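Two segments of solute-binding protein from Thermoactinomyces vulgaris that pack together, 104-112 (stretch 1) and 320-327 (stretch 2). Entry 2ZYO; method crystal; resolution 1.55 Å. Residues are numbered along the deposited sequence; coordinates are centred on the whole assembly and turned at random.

Stretch 1 (104-112) KNQFDDVAM
Stretch 2 320-327: PPQKELLN

Residues 104-112 and 320-327 lie at least 210 positions apart in sequence where they touch, and meet through a single beta bridge; the contact as a whole buries 422 Å², both sides summed. Phe-107 (phi/psi -117/156) pairs with Gln-322 (-111/125), their CA atoms about 4.2 Å apart. Two backbone hydrogen bonds flank this pair: Lys-323 N donates to Gln-106 O (2.9 Å, 160°) and Asp-108 N to Pro-321 O (2.9 Å, 165°), so the bridge is antiparallel. A type I turn from Lys-104 to Phe-107, closed by Phe-107 N to Lys-104 O at 3.0 Å, leads into the bridge.

Lys-323 covers the most surface. Its extended side chain (chi1 m, chi2 to chi4 t) runs along the first stretch, so that CD lies 3.2 Å from Asn-105 O and CE 3.3 Å from Phe-107 O. A long aliphatic chain can cover this backbone and still bring its ammonium group to an acid: NZ forms a salt bridge with Asp-109 OD1 at 3.4 Å, a weak hydrogen bond.

Pro-321 (-81/60, C-gamma endo) is buried. Its carbonyl accepts the bond from Asp-108 N; the missing amide hydrogen costs nothing here, since the bridge does not use that nitrogen. Its CB packs 3.6 Å from Ala-111 CB. Ala-111 points toward the second stretch, and its small methyl fits this close apolar contact.

Asp-108 (-50/131, chi1 t) joins the bridge to the helix beginning at Asp-109. As N-cap, its OD2 accepts from Ala-111 N (3.1 Å) and, weakly, from Val-110 N (3.0 Å); its OD1 lies 4.0 Å from Leu-326 CD1. Phe-107 (chi1 -53°, chi2 -79°) directs its CA-to-CB bond away from the second stretch, although CB itself lies 3.4 Å from Pro-321 O, and CE1 4.0 Å from Gln-322 CG. A water donates to Gln-106 O (2.8 Å) and weakly accepts from Glu-324 N (3.3 Å), extending the link between backbones.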

# COMPACT_ATOMS: atom_id res chain seq x y z
N LYS A 104 6.06 -12.08 15.72
CA LYS A 104 5.67 -11.99 14.31
C LYS A 104 4.24 -12.46 14.13
O LYS A 104 3.45 -11.84 13.40
CB LYS A 104 6.60 -12.82 13.42
CG LYS A 104 7.98 -12.23 13.19
CD LYS A 104 8.77 -13.02 12.14
CE LYS A 104 8.18 -12.90 10.74
NZ LYS A 104 8.82 -13.83 9.78
N ASN A 105 3.89 -13.56 14.81
CA ASN A 105 2.57 -14.18 14.69
C ASN A 105 1.42 -13.38 15.31
O ASN A 105 0.26 -13.78 15.20
CB ASN A 105 2.60 -15.61 15.23
CG ASN A 105 3.33 -16.57 14.31
OD1 ASN A 105 3.49 -16.32 13.11
ND2 ASN A 105 3.76 -17.70 14.86
N GLN A 106 1.74 -12.26 15.95
CA GLN A 106 0.72 -11.31 16.39
C GLN A 106 0.09 -10.64 15.18
O GLN A 106 -1.04 -10.14 15.24
CB GLN A 106 1.33 -10.21 17.28
CG GLN A 106 1.92 -10.68 18.60
CD GLN A 106 2.80 -9.62 19.25
OE1 GLN A 106 2.79 -8.45 18.86
NE2 GLN A 106 3.57 -10.02 20.26
N PHE A 107 0.82 -10.65 14.06
CA PHE A 107 0.45 -9.87 12.89
C PHE A 107 0.14 -10.72 11.67
O PHE A 107 0.61 -11.85 11.56
CB PHE A 107 1.57 -8.87 12.56
CG PHE A 107 1.97 -8.01 13.71
CD1 PHE A 107 1.21 -6.90 14.07
CD2 PHE A 107 3.11 -8.30 14.46
CE1 PHE A 107 1.58 -6.10 15.14
CE2 PHE A 107 3.49 -7.51 15.54
CZ PHE A 107 2.72 -6.40 15.88
N ASP A 108 -0.65 -10.14 10.77
CA ASP A 108 -1.00 -10.75 9.50
C ASP A 108 0.25 -11.24 8.77
O ASP A 108 1.23 -10.51 8.65
CB ASP A 108 -1.77 -9.73 8.65
CG ASP A 108 -2.26 -10.30 7.34
OD1 ASP A 108 -3.41 -10.78 7.28
OD2 ASP A 108 -1.48 -10.28 6.36
N ASP A 109 0.20 -12.49 8.30
CA ASP A 109 1.35 -13.14 7.66
C ASP A 109 1.87 -12.38 6.44
O ASP A 109 3.08 -12.26 6.24
CB ASP A 109 1.01 -14.58 7.27
CG ASP A 109 0.90 -15.51 8.48
OD1 ASP A 109 1.04 -15.05 9.64
OD2 ASP A 109 0.66 -16.72 8.26
N VAL A 110 0.95 -11.86 5.62
CA VAL A 110 1.32 -11.14 4.40
C VAL A 110 1.91 -9.76 4.72
O VAL A 110 2.84 -9.31 4.04
CB VAL A 110 0.12 -11.04 3.41
CG1 VAL A 110 0.54 -10.38 2.12
CG2 VAL A 110 -0.44 -12.43 3.12
N ALA A 111 1.38 -9.11 5.75
CA ALA A 111 1.91 -7.83 6.21
C ALA A 111 3.35 -7.97 6.72
O ALA A 111 4.18 -7.09 6.52
CB ALA A 111 1.02 -7.23 7.29
N MET A 112 3.63 -9.10 7.37
CA MET A 112 4.98 -9.37 7.88
C MET A 112 5.97 -9.63 6.75
O MET A 112 7.14 -9.26 6.86
CB MET A 112 4.97 -10.52 8.88
CG MET A 112 4.27 -10.20 10.20
SD MET A 112 4.83 -8.66 10.97
CE MET A 112 6.49 -9.10 11.45
N PRO A 320 -5.11 -1.83 11.26
CA PRO A 320 -3.91 -2.47 11.77
C PRO A 320 -3.86 -3.94 11.36
O PRO A 320 -4.81 -4.68 11.62
CB PRO A 320 -4.06 -2.33 13.29
CG PRO A 320 -5.54 -2.27 13.53
CD PRO A 320 -6.21 -1.82 12.25
N PRO A 321 -2.76 -4.38 10.72
CA PRO A 321 -2.69 -5.78 10.29
C PRO A 321 -2.28 -6.68 11.46
O PRO A 321 -1.26 -7.38 11.40
CB PRO A 321 -1.65 -5.76 9.18
CG PRO A 321 -0.75 -4.62 9.52
CD PRO A 321 -1.54 -3.63 10.34
N GLN A 322 -3.11 -6.65 12.50
CA GLN A 322 -2.91 -7.40 13.72
C GLN A 322 -4.00 -8.47 13.74
O GLN A 322 -5.18 -8.14 13.62
CB GLN A 322 -3.04 -6.45 14.92
CG GLN A 322 -2.21 -6.81 16.15
CD GLN A 322 -2.91 -7.78 17.10
OE1 GLN A 322 -2.33 -8.18 18.11
NE2 GLN A 322 -4.14 -8.17 16.79
N LYS A 323 -3.60 -9.73 13.87
CA LYS A 323 -4.50 -10.88 13.65
C LYS A 323 -5.82 -10.81 14.42
O LYS A 323 -6.89 -10.96 13.83
CB LYS A 323 -3.79 -12.21 13.94
CG LYS A 323 -2.75 -12.61 12.91
CD LYS A 323 -2.25 -14.02 13.18
CE LYS A 323 -1.24 -14.47 12.14
NZ LYS A 323 -0.65 -15.78 12.50
N GLU A 324 -5.74 -10.59 15.73
CA GLU A 324 -6.93 -10.50 16.57
C GLU A 324 -7.81 -9.31 16.20
O GLU A 324 -9.04 -9.43 16.17
CB GLU A 324 -6.56 -10.44 18.05
CG GLU A 324 -6.10 -11.76 18.63
CD GLU A 324 -6.17 -11.78 20.14
OE1 GLU A 324 -7.29 -11.87 20.68
OE2 GLU A 324 -5.11 -11.69 20.79
N LEU A 325 -7.19 -8.17 15.93
CA LEU A 325 -7.92 -6.95 15.61
C LEU A 325 -8.67 -7.04 14.28
O LEU A 325 -9.76 -6.48 14.14
CB LEU A 325 -6.99 -5.73 15.62
CG LEU A 325 -6.42 -5.32 16.98
CD1 LEU A 325 -5.45 -4.15 16.84
CD2 LEU A 325 -7.52 -4.98 17.98
N LEU A 326 -8.09 -7.77 13.33
CA LEU A 326 -8.73 -7.99 12.03
C LEU A 326 -10.00 -8.83 12.16
O LEU A 326 -10.89 -8.76 11.30
CB LEU A 326 -7.75 -8.64 11.05
CG LEU A 326 -6.58 -7.78 10.56
CD1 LEU A 326 -5.58 -8.61 9.78
CD2 LEU A 326 -7.07 -6.61 9.72
N ASN A 327 -10.09 -9.61 13.23
CA ASN A 327 -11.25 -10.44 13.52
C ASN A 327 -12.24 -9.77 14.47
O ASN A 327 -13.30 -10.33 14.78
CB ASN A 327 -10.80 -11.80 14.07
CG ASN A 327 -10.15 -12.68 13.01
OD1 ASN A 327 -8.97 -13.02 13.10
ND2 ASN A 327 -10.93 -13.05 12.00
O HOH W 1 -2.79 -11.44 17.07